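Local atomic coordinates of deoxyhypusine hydroxylase (Homo sapiens, PDB entry 4D50), a protein that hydroxylates the deoxyhypusine side chain of the translation factor eIF5A at a diiron centre, completing the formation of hypusine. Residues Arg31-Leu36 / Ala64-Gln69; Gly164-Ala169 / Phe185-Ala190. All blocks are in the same frame, centred on the assembly; numbering follows the deposited sequence.

Both contacts join helices of a HEAT-like repeat solenoid, and they lie on opposite sides of the centre of the chain. Their centres are 28 Å apart, and their nearest atoms stay about 8 Å from each other. Contact 1 is the one near the diiron site. The side chain of F34 is about 10 Å from a bound iron and about 12 Å from the peroxide. The side chain of L33 is about 8 Å from that of the iron ligand H61, and that of C66 about 9 Å from that of E95. Contact 2 lies away from the annotated sites. One is built round a cysteine sulfur, the other round aliphatic side chains.

Contact 1: residues Arg31-Leu36 / Ala64-Gln69; sequences RALFTL and AYCLGQ
C66 reaches across to L33 and F34 where two neighbouring helices of the HEAT-like solenoid, 26-39 and 57-70, pack together. Its sulfur makes a sulfur-aromatic contact with F34. SG lies 3.9 Å from the centroid of the F34 ring, at an oblique 37° from the ring normal. The approach is lopsided. SG is 3.3 Å from F34 CE1, and CD1 and CZ are the next nearest ring atoms. The branch point of L33 supplies the second partner, with CG 3.7 Å from C66 SG. Both methyls of L33 also touch the sulfur, which lies against the branch point, nearly equidistant from CG and the two methyls. CG of L33 is anti to the backbone N (chi1 171°), which carries the branched end toward helix 57-70. Further out, L33 also rests on I48 of helix 42-50 and on E62 and L63, while F34 leans on E62. The L33 side chain is about 8 Å from that of H61, a ligand of the first iron. On the far flank of helix 26-39, the T35 hydroxyl bonds back to the preceding turn, with OG1 2.8 Å from R31 O.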
ATOM      1  N   ARG A  31      13.750   1.776  -6.185  1.00 16.00           N
ATOM      2  CA  ARG A  31      14.791   1.012  -5.539  1.00 16.99           C
ATOM      3  C   ARG A  31      15.396   1.819  -4.446  1.00 15.04           C
ATOM      4  O   ARG A  31      15.600   1.284  -3.358  1.00 16.41           O
ATOM      5  CB  ARG A  31      15.917   0.645  -6.520  1.00 17.94           C
ATOM      6  CG  ARG A  31      15.594  -0.560  -7.317  1.00 21.97           C
ATOM      7  CD  ARG A  31      16.650  -0.792  -8.405  1.00 25.66           C
ATOM      8  NE  ARG A  31      16.040  -1.609  -9.441  1.00 27.39           N
ATOM      9  CZ  ARG A  31      15.738  -2.899  -9.282  1.00 29.15           C
ATOM     10  NH1 ARG A  31      16.052  -3.551  -8.158  1.00 25.08           N
ATOM     11  NH2 ARG A  31      15.134  -3.552 -10.263  1.00 30.26           N
ATOM     12  N   ALA A  32      15.665   3.084  -4.701  1.00 13.61           N
ATOM     13  CA  ALA A  32      16.220   3.987  -3.629  1.00 13.09           C
ATOM     14  C   ALA A  32      15.267   4.092  -2.452  1.00 12.82           C
ATOM     15  O   ALA A  32      15.633   4.039  -1.273  1.00 12.99           O
ATOM     16  CB  ALA A  32      16.509   5.344  -4.207  1.00 14.65           C
ATOM     17  N   LEU A  33      14.004   4.344  -2.777  1.00 12.24           N
ATOM     18  CA  LEU A  33      12.988   4.473  -1.762  1.00 12.56           C
ATOM     19  C   LEU A  33      12.888   3.259  -0.851  1.00 12.14           C
ATOM     20  O   LEU A  33      12.863   3.401   0.339  1.00 12.63           O
ATOM     21  CB  LEU A  33      11.600   4.724  -2.400  1.00 12.32           C
ATOM     22  CG  LEU A  33      10.396   4.675  -1.441  1.00 11.72           C
ATOM     23  CD1 LEU A  33      10.487   5.756  -0.340  1.00 12.47           C
ATOM     24  CD2 LEU A  33       9.094   4.801  -2.229  1.00 10.89           C
ATOM     25  N   PHE A  34      12.766   2.029  -1.398  1.00 13.21           N
ATOM     26  CA  PHE A  34      12.671   0.874  -0.578  1.00 13.19           C
ATOM     27  C   PHE A  34      13.955   0.554   0.170  1.00 12.55           C
ATOM     28  O   PHE A  34      13.911   0.047   1.282  1.00 14.58           O
ATOM     29  CB  PHE A  34      12.094  -0.303  -1.368  1.00 13.87           C
ATOM     30  CG  PHE A  34      10.620  -0.138  -1.575  1.00 17.07           C
ATOM     31  CD1 PHE A  34       9.712  -0.287  -0.486  1.00 18.81           C
ATOM     32  CD2 PHE A  34      10.129   0.211  -2.797  1.00 19.96           C
ATOM     33  CE1 PHE A  34       8.355  -0.065  -0.633  1.00 18.27           C
ATOM     34  CE2 PHE A  34       8.756   0.441  -2.943  1.00 19.45           C
ATOM     35  CZ  PHE A  34       7.900   0.302  -1.865  1.00 18.71           C
ATOM     36  N   THR A  35      15.083   0.968  -0.358  1.00 13.29           N
ATOM     37  CA  THR A  35      16.296   0.804   0.426  1.00 14.12           C
ATOM     38  C   THR A  35      16.227   1.749   1.641  1.00 13.53           C
ATOM     39  O   THR A  35      16.533   1.320   2.751  1.00 15.71           O
ATOM     40  CB  THR A  35      17.528   1.057  -0.446  1.00 15.18           C
ATOM     41  OG1 THR A  35      17.471   0.135  -1.543  1.00 15.70           O
ATOM     42  CG2 THR A  35      18.878   0.869   0.331  1.00 15.51           C
ATOM     43  N   LEU A  36      15.864   2.997   1.445  1.00 11.46           N
ATOM     44  CA  LEU A  36      15.741   3.921   2.559  1.00 11.79           C
ATOM     45  C   LEU A  36      14.753   3.450   3.565  1.00 11.60           C
ATOM     46  O   LEU A  36      14.942   3.703   4.746  1.00 11.62           O
ATOM     47  CB  LEU A  36      15.381   5.311   2.113  1.00 12.89           C
ATOM     48  CG  LEU A  36      16.425   6.050   1.279  1.00 13.38           C
ATOM     49  CD1 LEU A  36      15.829   7.361   0.754  1.00 14.12           C
ATOM     50  CD2 LEU A  36      17.663   6.369   2.127  1.00 14.02           C
ATOM     51  N   ALA A  64       4.595   7.756   1.053  1.00  8.77           N
ATOM     52  CA  ALA A  64       3.764   7.740   2.288  1.00  8.20           C
ATOM     53  C   ALA A  64       3.637   6.316   2.816  1.00  8.72           C
ATOM     54  O   ALA A  64       3.713   6.119   4.048  1.00  9.42           O
ATOM     55  CB  ALA A  64       2.354   8.303   2.038  1.00  8.64           C
ATOM     56  N   TYR A  65       3.430   5.330   1.961  1.00  8.24           N
ATOM     57  CA  TYR A  65       3.365   3.955   2.414  1.00  8.46           C
ATOM     58  C   TYR A  65       4.601   3.519   3.197  1.00  8.55           C
ATOM     59  O   TYR A  65       4.531   2.984   4.292  1.00  7.77           O
ATOM     60  CB  TYR A  65       3.187   3.022   1.221  1.00  8.78           C
ATOM     61  CG  TYR A  65       3.215   1.553   1.510  1.00  8.54           C
ATOM     62  CD1 TYR A  65       2.149   0.912   2.127  1.00  8.75           C
ATOM     63  CD2 TYR A  65       4.388   0.817   1.305  1.00  9.04           C
ATOM     64  CE1 TYR A  65       2.200  -0.465   2.418  1.00  9.15           C
ATOM     65  CE2 TYR A  65       4.436  -0.537   1.537  1.00  9.86           C
ATOM     66  CZ  TYR A  65       3.382  -1.157   2.171  1.00  9.28           C
ATOM     67  OH  TYR A  65       3.470  -2.481   2.365  1.00 12.06           O
ATOM     68  N   CYS A  66       5.747   3.884   2.672  1.00  7.79           N
ATOM     69  CA  CYS A  66       7.040   3.568   3.286  1.00  8.55           C
ATOM     70  C   CYS A  66       7.159   4.213   4.654  1.00  8.33           C
ATOM     71  O   CYS A  66       7.591   3.540   5.577  1.00  7.88           O
ATOM     72  CB  CYS A  66       8.259   3.922   2.416  1.00  9.17           C
ATOM     73  SG  CYS A  66       8.437   2.768   1.042  1.00  9.47           S
ATOM     74  N   LEU A  67       6.744   5.492   4.801  1.00  8.50           N
ATOM     75  CA  LEU A  67       6.875   6.151   6.115  1.00  9.44           C
ATOM     76  C   LEU A  67       5.978   5.462   7.115  1.00  9.71           C
ATOM     77  O   LEU A  67       6.243   5.441   8.329  1.00  9.01           O
ATOM     78  CB  LEU A  67       6.497   7.650   6.007  1.00  9.50           C
ATOM     79  CG  LEU A  67       7.523   8.497   5.186  1.00  9.85           C
ATOM     80  CD1 LEU A  67       7.026   9.903   5.042  1.00 11.17           C
ATOM     81  CD2 LEU A  67       8.933   8.475   5.796  1.00 10.10           C
ATOM     82  N   GLY A  68       4.847   4.984   6.640  1.00  9.27           N
ATOM     83  CA  GLY A  68       3.952   4.236   7.508  1.00  8.50           C
ATOM     84  C   GLY A  68       4.637   2.983   8.041  1.00  8.89           C
ATOM     85  O   GLY A  68       4.545   2.672   9.243  1.00  9.73           O
ATOM     86  N   GLN A  69       5.133   2.194   7.142  1.00  8.37           N
ATOM     87  CA  GLN A  69       5.717   0.893   7.454  1.00  8.40           C
ATOM     88  C   GLN A  69       6.954   0.996   8.336  1.00  9.05           C
ATOM     89  O   GLN A  69       7.237   0.032   9.100  1.00  9.60           O
ATOM     90  CB  GLN A  69       6.031   0.139   6.121  1.00  8.59           C
ATOM     91  CG  GLN A  69       4.805  -0.107   5.299  1.00  8.53           C
ATOM     92  CD  GLN A  69       3.840  -1.054   5.914  1.00  8.35           C
ATOM     93  OE1 GLN A  69       4.211  -2.150   6.208  1.00 11.32           O
ATOM     94  NE2 GLN A  69       2.574  -0.632   6.081  1.00  8.87           N
TER

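Contact 2: residues Gly164-Ala169 / Phe185-Ala190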
ATOM      1  N   GLY A 164     -14.876 -20.192   4.330  1.00 15.10           N
ATOM      2  CA  GLY A 164     -16.225 -19.845   3.825  1.00 15.43           C
ATOM      3  C   GLY A 164     -16.909 -18.757   4.645  1.00 14.61           C
ATOM      4  O   GLY A 164     -17.467 -17.826   4.108  1.00 13.54           O
ATOM      5  N   ARG A 165     -16.801 -18.855   5.978  1.00 16.17           N
ATOM      6  CA  ARG A 165     -17.277 -17.804   6.878  1.00 15.75           C
ATOM      7  C   ARG A 165     -16.523 -16.441   6.743  1.00 13.40           C
ATOM      8  O   ARG A 165     -17.148 -15.378   6.797  1.00 12.78           O
ATOM      9  CB  ARG A 165     -17.135 -18.279   8.327  1.00 18.00           C
ATOM     10  CG  ARG A 165     -18.086 -19.414   8.703  1.00 23.55           C
ATOM     11  CD  ARG A 165     -18.008 -19.658  10.206  1.00 25.68           C
ATOM     12  NE  ARG A 165     -18.560 -20.935  10.699  1.00 34.33           N
ATOM     13  CZ  ARG A 165     -17.848 -22.027  11.034  1.00 39.01           C
ATOM     14  NH1 ARG A 165     -16.524 -22.082  10.893  1.00 42.85           N
ATOM     15  NH2 ARG A 165     -18.479 -23.111  11.486  1.00 44.75           N
ATOM     16  N   LEU A 166     -15.229 -16.507   6.504  1.00 13.72           N
ATOM     17  CA  LEU A 166     -14.457 -15.272   6.171  1.00 11.82           C
ATOM     18  C   LEU A 166     -14.936 -14.611   4.863  1.00 10.66           C
ATOM     19  O   LEU A 166     -15.054 -13.360   4.754  1.00 10.40           O
ATOM     20  CB  LEU A 166     -12.958 -15.588   6.084  1.00 10.73           C
ATOM     21  CG  LEU A 166     -12.281 -15.969   7.401  1.00 10.94           C
ATOM     22  CD1 LEU A 166     -10.917 -16.517   7.189  1.00 10.72           C
ATOM     23  CD2 LEU A 166     -12.251 -14.788   8.352  1.00 10.37           C
ATOM     24  N   ARG A 167     -15.223 -15.444   3.871  1.00 11.60           N
ATOM     25  CA  ARG A 167     -15.688 -14.951   2.568  1.00 12.21           C
ATOM     26  C   ARG A 167     -17.007 -14.242   2.768  1.00 13.56           C
ATOM     27  O   ARG A 167     -17.258 -13.190   2.254  1.00 11.32           O
ATOM     28  CB  ARG A 167     -15.821 -16.098   1.585  1.00 12.90           C
ATOM     29  CG  ARG A 167     -16.479 -15.719   0.274  1.00 14.87           C
ATOM     30  CD  ARG A 167     -16.791 -16.998  -0.506  1.00 16.25           C
ATOM     31  NE  ARG A 167     -17.636 -16.627  -1.630  1.00 19.16           N
ATOM     32  CZ  ARG A 167     -18.943 -16.318  -1.538  1.00 23.65           C
ATOM     33  NH1 ARG A 167     -19.614 -16.322  -0.369  1.00 23.94           N
ATOM     34  NH2 ARG A 167     -19.585 -15.956  -2.640  1.00 26.36           N
ATOM     35  N   GLU A 168     -17.868 -14.827   3.586  1.00 15.76           N
ATOM     36  CA  GLU A 168     -19.138 -14.143   3.800  1.00 16.43           C
ATOM     37  C   GLU A 168     -18.992 -12.783   4.395  1.00 17.12           C
ATOM     38  O   GLU A 168     -19.670 -11.821   3.979  1.00 16.60           O
ATOM     39  CB  GLU A 168     -20.069 -15.002   4.677  1.00 20.95           C
ATOM     40  CG  GLU A 168     -20.585 -16.233   3.978  1.00 26.59           C
ATOM     41  CD  GLU A 168     -21.635 -16.960   4.826  1.00 36.38           C
ATOM     42  OE1 GLU A 168     -21.924 -16.483   5.965  1.00 40.83           O
ATOM     43  OE2 GLU A 168     -22.124 -18.045   4.388  1.00 46.56           O
ATOM     44  N   ALA A 169     -18.102 -12.688   5.372  1.00 16.74           N
ATOM     45  CA  ALA A 169     -17.843 -11.434   6.065  1.00 14.06           C
ATOM     46  C   ALA A 169     -17.265 -10.398   5.118  1.00 12.52           C
ATOM     47  O   ALA A 169     -17.721  -9.273   5.054  1.00 10.60           O
ATOM     48  CB  ALA A 169     -16.903 -11.659   7.223  1.00 13.92           C
ATOM     49  N   PHE A 185      -7.707  -9.755   5.682  1.00  7.36           N
ATOM     50  CA  PHE A 185      -6.389 -10.160   6.126  1.00  7.60           C
ATOM     51  C   PHE A 185      -6.380 -11.552   6.633  1.00  6.69           C
ATOM     52  O   PHE A 185      -5.381 -12.272   6.409  1.00  5.82           O
ATOM     53  CB  PHE A 185      -5.775  -9.150   7.117  1.00  8.50           C
ATOM     54  CG  PHE A 185      -5.477  -7.872   6.456  1.00 10.17           C
ATOM     55  CD1 PHE A 185      -4.467  -7.801   5.502  1.00 11.22           C
ATOM     56  CD2 PHE A 185      -6.253  -6.755   6.709  1.00 12.14           C
ATOM     57  CE1 PHE A 185      -4.238  -6.636   4.795  1.00 12.73           C
ATOM     58  CE2 PHE A 185      -6.052  -5.619   5.929  1.00 13.96           C
ATOM     59  CZ  PHE A 185      -5.089  -5.614   4.960  1.00 12.39           C
ATOM     60  N   ALA A 186      -7.472 -12.016   7.279  1.00  7.93           N
ATOM     61  CA  ALA A 186      -7.550 -13.448   7.650  1.00  7.71           C
ATOM     62  C   ALA A 186      -7.564 -14.392   6.453  1.00  7.64           C
ATOM     63  O   ALA A 186      -6.961 -15.448   6.506  1.00  7.85           O
ATOM     64  CB  ALA A 186      -8.778 -13.719   8.503  1.00  7.53           C
ATOM     65  N   LEU A 187      -8.127 -13.952   5.373  1.00  9.08           N
ATOM     66  CA  LEU A 187      -8.197 -14.757   4.092  1.00  9.24           C
ATOM     67  C   LEU A 187      -6.817 -14.889   3.528  1.00  9.37           C
ATOM     68  O   LEU A 187      -6.417 -15.949   3.161  1.00  9.68           O
ATOM     69  CB  LEU A 187      -9.177 -14.150   3.129  1.00  9.70           C
ATOM     70  CG  LEU A 187     -10.637 -14.501   3.412  1.00  9.47           C
ATOM     71  CD1 LEU A 187     -11.572 -13.530   2.723  1.00  9.51           C
ATOM     72  CD2 LEU A 187     -10.936 -15.917   3.063  1.00 10.33           C
ATOM     73  N   ARG A 188      -6.111 -13.773   3.447  1.00  8.27           N
ATOM     74  CA  ARG A 188      -4.761 -13.709   2.954  1.00  8.25           C
ATOM     75  C   ARG A 188      -3.881 -14.686   3.773  1.00  7.93           C
ATOM     76  O   ARG A 188      -3.162 -15.527   3.228  1.00  7.23           O
ATOM     77  CB  ARG A 188      -4.223 -12.305   2.921  1.00  8.05           C
ATOM     78  CG  ARG A 188      -2.733 -12.308   2.594  1.00  8.44           C
ATOM     79  CD  ARG A 188      -1.996 -11.083   3.160  1.00  8.37           C
ATOM     80  NE  ARG A 188      -1.988 -11.095   4.614  1.00  8.89           N
ATOM     81  CZ  ARG A 188      -1.673 -10.053   5.382  1.00  8.33           C
ATOM     82  NH1 ARG A 188      -1.219  -8.886   4.862  1.00 10.07           N
ATOM     83  NH2 ARG A 188      -1.699 -10.239   6.686  1.00  9.26           N
ATOM     84  N   ASN A 189      -4.008 -14.623   5.111  1.00  7.74           N
ATOM     85  CA  ASN A 189      -3.205 -15.484   5.962  1.00  7.76           C
ATOM     86  C   ASN A 189      -3.566 -16.959   5.866  1.00  7.76           C
ATOM     87  O   ASN A 189      -2.644 -17.818   5.979  1.00  8.86           O
ATOM     88  CB  ASN A 189      -3.403 -15.056   7.422  1.00  7.16           C
ATOM     89  CG  ASN A 189      -2.767 -13.684   7.707  1.00  7.65           C
ATOM     90  OD1 ASN A 189      -2.113 -13.040   6.872  1.00  7.69           O
ATOM     91  ND2 ASN A 189      -2.953 -13.240   8.933  1.00  8.64           N
ATOM     92  N   ALA A 190      -4.830 -17.271   5.651  1.00  8.62           N
ATOM     93  CA  ALA A 190      -5.296 -18.660   5.412  1.00  8.66           C
ATOM     94  C   ALA A 190      -4.656 -19.294   4.213  1.00  9.75           C
ATOM     95  O   ALA A 190      -4.154 -20.487   4.271  1.00 10.10           O
ATOM     96  CB  ALA A 190      -6.815 -18.662   5.299  1.00  8.25           C
TER
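The third HEAT-like repeat contains segment 185-190, and helix 163-171 packs against it here as in a helical hairpin. The two segments run roughly antiparallel, at 148° between their N-to-C directions, with axes 9.7 Å apart at their closest. Leucines and an alanine fill the interface. L166 is the central residue. Its CG is anti to the carbonyl carbon (chi1 -68°), which directs the branched end at the small side chain of A186. CD2 of L166 is 3.6 Å from A186 CB, and CD1 of L166 is 3.8 Å from the same atom. The methyl of A186 thus meets both prongs of the leucine. L187 takes the other end of the same side chain. Its CD2 lies 3.7 Å from L166 CB, and its CG is equally near that atom. The other methyl of L187, CD1, rests loosely on the backbone of the other helix, 4.0 Å from L166 O. L166 is thus held at both ends, its methyls against A186 and its CB against L187. L187 also touches V163 and L170 of helix 163-171, and A195 and L199 of helix 193-201, so it joins three helices. The long side chain of R167 turns from the interface, and its NH2 forms a salt bridge with E201. On the side of helix 177-190 turned from helix 163-171, R188 is pinned by its neighbour N189. F185 CD1 lies over one face of the R188 guanidinium, toward its rim. NH2 also forms a salt bridge with D153, and NH1 a hydrogen bond with Q220. Both bonds to N189 end on one oxygen, OD1, which lies near the guanidinium plane, 3.0 Å from R188 NE and 2.8 Å from R188 NH2.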